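Local coordinates for protein anti-restriction endonuclease (Enterobacteria phage T4, PDB 3WX4) that mimics DNA, inhibiting DNA binding by the bacterial histone-like protein H-NS, and blocks the host McrA restriction endonuclease, at residues F13-L18 / G59-I64; N34-E39 / I80-Y85. All coordinates share one frame; numbering follows the deposited sequence.

How the interactions relate
Interaction 1 pairs strand 2-14 with strand 60-65 and leads into helix 16-24; interaction 2 joins two helices, 26-43 and 71-84, packed against the same face of that sheet. Their centres lie about 12 Å apart, and their apolar side chains meet in one core. Leu18 CD1 sits 3.9 Å from Leu36 CD2, Ile15 CD1 is 4.0 Å from Val82 CG2, and Phe61 CE1 is 4.0 Å from Val37 CG2. Ile17 CG2 also touches Val82 CG1, at 3.9 Å. Along the chain the segments alternate, so the two contacts interlock the first and second halves of this small DNA mimic.

Interaction 1: F13-L18 / G59-I64; sequences FKIDIL and GYFYVI
With CG of Phe61 anti to its carbonyl carbon (chi1 -65°) and CG1 of Ile15 placed likewise (chi1 -60°), the two side chains cross at about a right angle on the helix-covered face of an antiparallel sheet, where strand 2-14 pairs with the middle strand, 60-65. Ile15 CD1 lies 3.5 Å from both CD2 and CE2 of Phe61. From the first turn of helix 16-24, Leu18 CD1 comes within 3.8 Å of Phe61 CE2, again with the side chains roughly perpendicular. Val33 of helix 26-43 also packs on Phe61.

Phe13 and Phe61 form a hydrogen-bonded pair: Phe13 N donates almost straight (171°) to Phe61 O at 2.9 Å, and Phe61 N returns a bond to Phe13 O at 2.8 Å. A further backbone bond, Ile15 N to Gly59 O at 2.8 Å, carries the pairing up to Ile15, the N-cap residue of helix 16-24. Phe13 also pairs with a strand of the second subunit, extending the sheet across the dimer. On the face bearing Lys14 and Tyr60, these two side chains run side by side, pointing the same way, with Lys14 CD 3.7 Å from Tyr60 CE1.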
ATOM      1  N   PHE A  13       6.546  11.027   8.215  1.00 33.38           N
ATOM      2  CA  PHE A  13       7.105  12.054   7.367  1.00 33.61           C
ATOM      3  C   PHE A  13       6.376  13.360   7.688  1.00 35.11           C
ATOM      4  O   PHE A  13       5.154  13.408   7.577  1.00 34.43           O
ATOM      5  CB  PHE A  13       6.863  11.662   5.900  1.00 35.97           C
ATOM      6  CG  PHE A  13       7.509  12.579   4.919  1.00 38.80           C
ATOM      7  CD1 PHE A  13       6.782  13.099   3.850  1.00 39.66           C
ATOM      8  CD2 PHE A  13       8.863  12.920   5.044  1.00 40.41           C
ATOM      9  CE1 PHE A  13       7.367  13.944   2.914  1.00 41.57           C
ATOM     10  CE2 PHE A  13       9.486  13.762   4.119  1.00 40.64           C
ATOM     11  CZ  PHE A  13       8.740  14.289   3.033  1.00 43.07           C
ATOM     12  N   LYS A  14       7.107  14.395   8.099  1.00 32.60           N
ATOM     13  CA  LYS A  14       6.494  15.685   8.407  1.00 33.89           C
ATOM     14  C   LYS A  14       6.573  16.554   7.201  1.00 34.34           C
ATOM     15  O   LYS A  14       7.644  16.711   6.614  1.00 35.02           O
ATOM     16  CB  LYS A  14       7.231  16.363   9.553  1.00 35.97           C
ATOM     17  CG  LYS A  14       6.708  17.747   9.968  1.00 35.54           C
ATOM     18  CD  LYS A  14       7.401  18.104  11.319  1.00 38.45           C
ATOM     19  CE  LYS A  14       7.334  19.563  11.613  1.00 39.68           C
ATOM     20  NZ  LYS A  14       8.248  19.890  12.721  1.00 43.53           N
ATOM     21  N   ILE A  15       5.445  17.118   6.788  1.00 30.07           N
ATOM     22  CA  ILE A  15       5.468  17.970   5.645  1.00 29.84           C
ATOM     23  C   ILE A  15       5.201  19.330   6.211  1.00 32.72           C
ATOM     24  O   ILE A  15       4.049  19.710   6.499  1.00 29.16           O
ATOM     25  CB  ILE A  15       4.428  17.519   4.596  1.00 29.24           C
ATOM     26  CG1 ILE A  15       4.736  16.091   4.158  1.00 30.96           C
ATOM     27  CG2 ILE A  15       4.474  18.422   3.395  1.00 26.77           C
ATOM     28  CD1 ILE A  15       3.744  15.515   3.136  1.00 32.01           C
ATOM     29  N   ASP A  16       6.286  20.077   6.434  1.00 32.63           N
ATOM     30  CA  ASP A  16       6.167  21.415   7.022  1.00 33.47           C
ATOM     31  C   ASP A  16       5.099  22.368   6.431  1.00 31.95           C
ATOM     32  O   ASP A  16       4.301  22.968   7.182  1.00 32.17           O
ATOM     33  CB  ASP A  16       7.509  22.146   6.937  1.00 36.08           C
ATOM     34  CG  ASP A  16       8.653  21.437   7.733  1.00 43.64           C
ATOM     35  OD1 ASP A  16       8.409  20.544   8.610  1.00 45.47           O
ATOM     36  OD2 ASP A  16       9.825  21.829   7.466  1.00 45.62           O
ATOM     37  N   ILE A  17       5.102  22.553   5.110  1.00 30.72           N
ATOM     38  CA  ILE A  17       4.162  23.493   4.540  1.00 31.20           C
ATOM     39  C   ILE A  17       2.698  23.073   4.775  1.00 31.35           C
ATOM     40  O   ILE A  17       1.816  23.943   4.869  1.00 30.96           O
ATOM     41  CB  ILE A  17       4.425  23.748   3.041  1.00 31.97           C
ATOM     42  CG1 ILE A  17       3.816  25.077   2.659  1.00 34.35           C
ATOM     43  CG2 ILE A  17       3.847  22.618   2.152  1.00 34.59           C
ATOM     44  CD1 ILE A  17       4.324  25.651   1.301  1.00 38.00           C
ATOM     45  N   LEU A  18       2.448  21.769   4.898  1.00 29.35           N
ATOM     46  CA  LEU A  18       1.047  21.313   5.132  1.00 28.59           C
ATOM     47  C   LEU A  18       0.703  21.516   6.578  1.00 29.97           C
ATOM     48  O   LEU A  18      -0.453  21.873   6.895  1.00 27.08           O
ATOM     49  CB  LEU A  18       0.833  19.830   4.772  1.00 27.38           C
ATOM     50  CG  LEU A  18       0.626  19.635   3.254  1.00 26.83           C
ATOM     51  CD1 LEU A  18       0.713  18.107   2.943  1.00 26.65           C
ATOM     52  CD2 LEU A  18      -0.735  20.256   2.769  1.00 29.06           C
ATOM     53  N   GLY A  59      -0.408  17.509   9.244  1.00 28.75           N
ATOM     54  CA  GLY A  59       0.797  17.775   8.472  1.00 28.96           C
ATOM     55  C   GLY A  59       1.823  16.627   8.488  1.00 31.69           C
ATOM     56  O   GLY A  59       2.831  16.686   7.743  1.00 30.88           O
ATOM     57  N   TYR A  60       1.627  15.614   9.338  1.00 31.17           N
ATOM     58  CA  TYR A  60       2.527  14.457   9.374  1.00 33.41           C
ATOM     59  C   TYR A  60       1.789  13.311   8.699  1.00 34.11           C
ATOM     60  O   TYR A  60       0.575  13.198   8.842  1.00 34.37           O
ATOM     61  CB  TYR A  60       2.810  13.923  10.767  1.00 33.83           C
ATOM     62  CG  TYR A  60       3.344  14.856  11.822  1.00 39.27           C
ATOM     63  CD1 TYR A  60       3.626  16.202  11.564  1.00 41.87           C
ATOM     64  CD2 TYR A  60       3.576  14.367  13.099  1.00 42.15           C
ATOM     65  CE1 TYR A  60       4.137  17.033  12.582  1.00 40.94           C
ATOM     66  CE2 TYR A  60       4.073  15.169  14.086  1.00 43.15           C
ATOM     67  CZ  TYR A  60       4.348  16.493  13.816  1.00 42.05           C
ATOM     68  OH  TYR A  60       4.879  17.225  14.845  1.00 45.74           O
ATOM     69  N   PHE A  61       2.526  12.425   8.029  1.00 32.59           N
ATOM     70  CA  PHE A  61       1.931  11.268   7.318  1.00 31.75           C
ATOM     71  C   PHE A  61       2.651   9.999   7.683  1.00 31.05           C
ATOM     72  O   PHE A  61       3.864  10.060   7.919  1.00 31.29           O
ATOM     73  CB  PHE A  61       2.057  11.483   5.816  1.00 32.84           C
ATOM     74  CG  PHE A  61       1.266  12.634   5.345  1.00 33.50           C
ATOM     75  CD1 PHE A  61      -0.019  12.438   4.857  1.00 35.08           C
ATOM     76  CD2 PHE A  61       1.744  13.941   5.521  1.00 34.29           C
ATOM     77  CE1 PHE A  61      -0.834  13.528   4.556  1.00 35.60           C
ATOM     78  CE2 PHE A  61       0.946  15.055   5.234  1.00 34.84           C
ATOM     79  CZ  PHE A  61      -0.365  14.844   4.747  1.00 35.95           C
ATOM     80  N   TYR A  62       1.943   8.878   7.788  1.00 28.96           N
ATOM     81  CA  TYR A  62       2.678   7.633   8.026  1.00 31.07           C
ATOM     82  C   TYR A  62       3.024   7.199   6.607  1.00 32.36           C
ATOM     83  O   TYR A  62       2.286   7.522   5.656  1.00 31.36           O
ATOM     84  CB  TYR A  62       1.871   6.556   8.765  1.00 29.65           C
ATOM     85  CG  TYR A  62       0.585   6.078   8.097  1.00 31.48           C
ATOM     86  CD1 TYR A  62       0.629   5.229   7.001  1.00 27.98           C
ATOM     87  CD2 TYR A  62      -0.671   6.479   8.583  1.00 28.50           C
ATOM     88  CE1 TYR A  62      -0.534   4.778   6.383  1.00 31.47           C
ATOM     89  CE2 TYR A  62      -1.858   6.055   7.981  1.00 30.20           C
ATOM     90  CZ  TYR A  62      -1.785   5.198   6.874  1.00 32.71           C
ATOM     91  OH  TYR A  62      -2.894   4.751   6.202  1.00 30.56           O
ATOM     92  N   VAL A  63       4.161   6.516   6.438  1.00 32.07           N
ATOM     93  CA  VAL A  63       4.574   6.088   5.096  1.00 33.17           C
ATOM     94  C   VAL A  63       5.158   4.679   5.257  1.00 33.00           C
ATOM     95  O   VAL A  63       6.001   4.460   6.145  1.00 33.15           O
ATOM     96  CB  VAL A  63       5.656   7.019   4.522  1.00 33.80           C
ATOM     97  CG1 VAL A  63       6.095   6.530   3.165  1.00 35.69           C
ATOM     98  CG2 VAL A  63       5.111   8.420   4.352  1.00 35.09           C
ATOM     99  N   ILE A  64       4.642   3.730   4.481  1.00 33.63           N
ATOM    100  CA  ILE A  64       5.104   2.351   4.502  1.00 34.40           C
ATOM    101  C   ILE A  64       5.414   1.937   3.060  1.00 35.93           C
ATOM    102  O   ILE A  64       4.506   1.728   2.241  1.00 37.05           O
ATOM    103  CB  ILE A  64       4.042   1.391   5.079  1.00 35.90           C
ATOM    104  CG1 ILE A  64       3.642   1.848   6.482  1.00 35.41           C
ATOM    105  CG2 ILE A  64       4.638  -0.055   5.239  1.00 35.57           C
ATOM    106  CD1 ILE A  64       2.314   1.247   6.962  1.00 36.41           C
TER

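Interaction 2: N34-E39 / I80-Y85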
ATOM      1  N   ASN A  34      -6.716  15.180   1.778  1.00 31.96           N
ATOM      2  CA  ASN A  34      -7.438  13.969   1.404  1.00 34.06           C
ATOM      3  C   ASN A  34      -7.322  13.671  -0.126  1.00 34.10           C
ATOM      4  O   ASN A  34      -7.351  12.508  -0.516  1.00 33.26           O
ATOM      5  CB  ASN A  34      -8.875  14.055   1.933  1.00 34.68           C
ATOM      6  CG  ASN A  34      -8.950  13.692   3.450  1.00 35.84           C
ATOM      7  OD1 ASN A  34      -8.988  12.483   3.817  1.00 36.81           O
ATOM      8  ND2 ASN A  34      -8.890  14.723   4.338  1.00 35.99           N
ATOM      9  N   GLU A  35      -7.194  14.709  -0.956  1.00 33.60           N
ATOM     10  CA  GLU A  35      -6.998  14.501  -2.389  1.00 34.54           C
ATOM     11  C   GLU A  35      -5.569  14.023  -2.585  1.00 34.86           C
ATOM     12  O   GLU A  35      -5.309  13.141  -3.408  1.00 35.54           O
ATOM     13  CB  GLU A  35      -7.207  15.771  -3.193  1.00 35.43           C
ATOM     14  CG  GLU A  35      -6.949  15.544  -4.679  1.00 40.25           C
ATOM     15  CD  GLU A  35      -7.088  16.799  -5.541  1.00 46.76           C
ATOM     16  OE1 GLU A  35      -8.161  16.953  -6.150  1.00 50.07           O
ATOM     17  OE2 GLU A  35      -6.138  17.644  -5.638  1.00 50.36           O
ATOM     18  N   LEU A  36      -4.643  14.558  -1.784  1.00 33.75           N
ATOM     19  CA  LEU A  36      -3.254  14.157  -1.897  1.00 33.92           C
ATOM     20  C   LEU A  36      -3.076  12.658  -1.663  1.00 33.14           C
ATOM     21  O   LEU A  36      -2.432  11.925  -2.470  1.00 33.34           O
ATOM     22  CB  LEU A  36      -2.388  14.970  -0.923  1.00 35.10           C
ATOM     23  CG  LEU A  36      -0.931  14.523  -0.769  1.00 35.07           C
ATOM     24  CD1 LEU A  36      -0.181  14.846  -2.058  1.00 36.84           C
ATOM     25  CD2 LEU A  36      -0.275  15.308   0.420  1.00 34.22           C
ATOM     26  N   VAL A  37      -3.635  12.176  -0.567  1.00 29.85           N
ATOM     27  CA  VAL A  37      -3.547  10.777  -0.203  1.00 29.24           C
ATOM     28  C   VAL A  37      -4.260   9.918  -1.239  1.00 32.28           C
ATOM     29  O   VAL A  37      -3.801   8.848  -1.608  1.00 32.06           O
ATOM     30  CB  VAL A  37      -4.191  10.556   1.208  1.00 29.40           C
ATOM     31  CG1 VAL A  37      -4.370   9.083   1.490  1.00 30.32           C
ATOM     32  CG2 VAL A  37      -3.225  11.182   2.284  1.00 30.44           C
ATOM     33  N   GLU A  38      -5.388  10.390  -1.726  1.00 33.40           N
ATOM     34  CA  GLU A  38      -6.114   9.576  -2.691  1.00 35.47           C
ATOM     35  C   GLU A  38      -5.330   9.454  -4.003  1.00 35.27           C
ATOM     36  O   GLU A  38      -5.204   8.349  -4.554  1.00 34.94           O
ATOM     37  CB  GLU A  38      -7.471  10.200  -2.959  1.00 37.91           C
ATOM     38  CG  GLU A  38      -8.270   9.426  -3.990  1.00 43.15           C
ATOM     39  CD  GLU A  38      -9.619  10.046  -4.140  1.00 46.80           C
ATOM     40  OE1 GLU A  38     -10.355  10.094  -3.121  1.00 44.85           O
ATOM     41  OE2 GLU A  38      -9.919  10.521  -5.259  1.00 49.70           O
ATOM     42  N   GLU A  39      -4.806  10.574  -4.489  1.00 34.36           N
ATOM     43  CA  GLU A  39      -4.052  10.565  -5.736  1.00 36.79           C
ATOM     44  C   GLU A  39      -2.761   9.791  -5.619  1.00 35.18           C
ATOM     45  O   GLU A  39      -2.385   9.113  -6.581  1.00 35.40           O
ATOM     46  CB  GLU A  39      -3.768  11.987  -6.268  1.00 39.11           C
ATOM     47  CG  GLU A  39      -5.002  12.609  -6.934  1.00 46.79           C
ATOM     48  CD  GLU A  39      -4.738  13.969  -7.640  1.00 50.56           C
ATOM     49  OE1 GLU A  39      -5.739  14.551  -8.184  1.00 51.55           O
ATOM     50  OE2 GLU A  39      -3.557  14.446  -7.635  1.00 49.08           O
ATOM     51  N   ILE A  80       6.601  15.950  -4.887  1.00 38.82           N
ATOM     52  CA  ILE A  80       6.198  16.454  -6.206  1.00 38.13           C
ATOM     53  C   ILE A  80       4.696  16.774  -6.195  1.00 38.13           C
ATOM     54  O   ILE A  80       4.248  17.795  -6.712  1.00 35.66           O
ATOM     55  CB  ILE A  80       6.490  15.403  -7.328  1.00 39.68           C
ATOM     56  CG1 ILE A  80       7.981  15.466  -7.699  1.00 40.26           C
ATOM     57  CG2 ILE A  80       5.646  15.694  -8.561  1.00 40.19           C
ATOM     58  CD1 ILE A  80       8.522  14.183  -8.377  1.00 43.12           C
ATOM     59  N   TYR A  81       3.909  15.863  -5.635  1.00 38.55           N
ATOM     60  CA  TYR A  81       2.463  16.086  -5.553  1.00 37.90           C
ATOM     61  C   TYR A  81       2.168  17.262  -4.646  1.00 35.33           C
ATOM     62  O   TYR A  81       1.328  18.074  -4.969  1.00 34.95           O
ATOM     63  CB  TYR A  81       1.766  14.844  -5.003  1.00 40.86           C
ATOM     64  CG  TYR A  81       1.642  13.750  -6.020  1.00 45.03           C
ATOM     65  CD1 TYR A  81       0.420  13.489  -6.639  1.00 48.21           C
ATOM     66  CD2 TYR A  81       2.735  12.930  -6.322  1.00 46.41           C
ATOM     67  CE1 TYR A  81       0.272  12.415  -7.535  1.00 50.57           C
ATOM     68  CE2 TYR A  81       2.612  11.868  -7.207  1.00 48.98           C
ATOM     69  CZ  TYR A  81       1.380  11.609  -7.807  1.00 50.37           C
ATOM     70  OH  TYR A  81       1.239  10.522  -8.637  1.00 52.41           O
ATOM     71  N   VAL A  82       2.866  17.362  -3.516  1.00 34.14           N
ATOM     72  CA  VAL A  82       2.630  18.491  -2.591  1.00 33.75           C
ATOM     73  C   VAL A  82       2.939  19.837  -3.264  1.00 35.51           C
ATOM     74  O   VAL A  82       2.126  20.781  -3.226  1.00 34.31           O
ATOM     75  CB  VAL A  82       3.476  18.341  -1.256  1.00 31.74           C
ATOM     76  CG1 VAL A  82       3.404  19.685  -0.408  1.00 31.11           C
ATOM     77  CG2 VAL A  82       2.986  17.137  -0.468  1.00 30.35           C
ATOM     78  N   HIS A  83       4.098  19.931  -3.931  1.00 36.84           N
ATOM     79  CA  HIS A  83       4.456  21.204  -4.569  1.00 38.04           C
ATOM     80  C   HIS A  83       3.448  21.632  -5.590  1.00 39.39           C
ATOM     81  O   HIS A  83       3.258  22.836  -5.848  1.00 40.40           O
ATOM     82  CB  HIS A  83       5.833  21.121  -5.222  1.00 38.67           C
ATOM     83  CG  HIS A  83       6.931  20.946  -4.234  1.00 41.79           C
ATOM     84  ND1 HIS A  83       7.059  21.764  -3.129  1.00 42.93           N
ATOM     85  CD2 HIS A  83       7.942  20.048  -4.164  1.00 42.91           C
ATOM     86  CE1 HIS A  83       8.105  21.370  -2.419  1.00 44.87           C
ATOM     87  NE2 HIS A  83       8.657  20.332  -3.023  1.00 43.23           N
ATOM     88  N   ASP A  84       2.787  20.659  -6.196  1.00 40.08           N
ATOM     89  CA  ASP A  84       1.815  21.016  -7.201  1.00 40.55           C
ATOM     90  C   ASP A  84       0.659  21.870  -6.668  1.00 39.81           C
ATOM     91  O   ASP A  84       0.069  22.621  -7.433  1.00 37.94           O
ATOM     92  CB  ASP A  84       1.263  19.768  -7.874  1.00 46.59           C
ATOM     93  CG  ASP A  84       0.477  20.112  -9.131  1.00 52.73           C
ATOM     94  OD1 ASP A  84       1.097  20.737 -10.034  1.00 55.89           O
ATOM     95  OD2 ASP A  84      -0.741  19.796  -9.212  1.00 54.77           O
ATOM     96  N   TYR A  85       0.317  21.762  -5.372  1.00 35.81           N
ATOM     97  CA  TYR A  85      -0.757  22.613  -4.835  1.00 35.74           C
ATOM     98  C   TYR A  85      -0.299  24.068  -4.645  1.00 35.79           C
ATOM     99  O   TYR A  85      -1.116  24.967  -4.423  1.00 38.01           O
ATOM    100  CB  TYR A  85      -1.255  22.075  -3.493  1.00 33.57           C
ATOM    101  CG  TYR A  85      -2.032  20.799  -3.637  1.00 32.76           C
ATOM    102  CD1 TYR A  85      -3.396  20.831  -3.968  1.00 31.76           C
ATOM    103  CD2 TYR A  85      -1.406  19.567  -3.512  1.00 30.57           C
ATOM    104  CE1 TYR A  85      -4.106  19.666  -4.173  1.00 31.36           C
ATOM    105  CE2 TYR A  85      -2.121  18.361  -3.721  1.00 33.06           C
ATOM    106  CZ  TYR A  85      -3.479  18.431  -4.056  1.00 30.78           C
ATOM    107  OH  TYR A  85      -4.192  17.269  -4.310  1.00 31.98           O
TER
HETATM  108  O   HOH W   1      -2.744  15.376  -5.453  1.00 39.60           O
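Glu35 on helix 26-43 reaches across to Tyr85 of segment 80-85, and every carbon of its side chain beyond CA lies close to the same phenol oxygen. CB is 3.5 Å from Tyr85 OH. CG, set anti to the backbone N (chi1 178°), comes somewhat nearer, and CD stands 3.2 Å from Tyr85 OH. At the tip, OE2 accepts the hydroxyl's hydrogen bond; the modelled separation of Glu35 OE2 and Tyr85 OH, 2.4 Å, is very short and its exact value is doubtful. The carboxylate plane is turned 33° from the ring, and OE2 lies at the ring edge.

Tyr85 OH has a second partner, a water that donates to it at 2.6 Å and also to Glu39 OE2 at 2.5 Å. This water ties Glu39, one turn after Glu35, to the same hydroxyl and sits at the edge of the Tyr81 ring, in its plane. With Asp84 not far off, these acidic groups would probably make this edge negative, as would suit a DNA mimic.

Deeper in, Leu36 sends its two methyls to different neighbours: CD1 lies 3.5 Å from Tyr81 CB, while CD2 lies 3.8 Å from Val82 CG2. Ile32, on the same helix as Leu36, packs on Tyr85. The axes of segments 34-39 and 80-84 run roughly antiparallel, at 144°, and approach to 10.6 Å, a polar outer edge over an apolar seam in the helical layer of a two-layer alpha/beta sandwich with an antiparallel sheet.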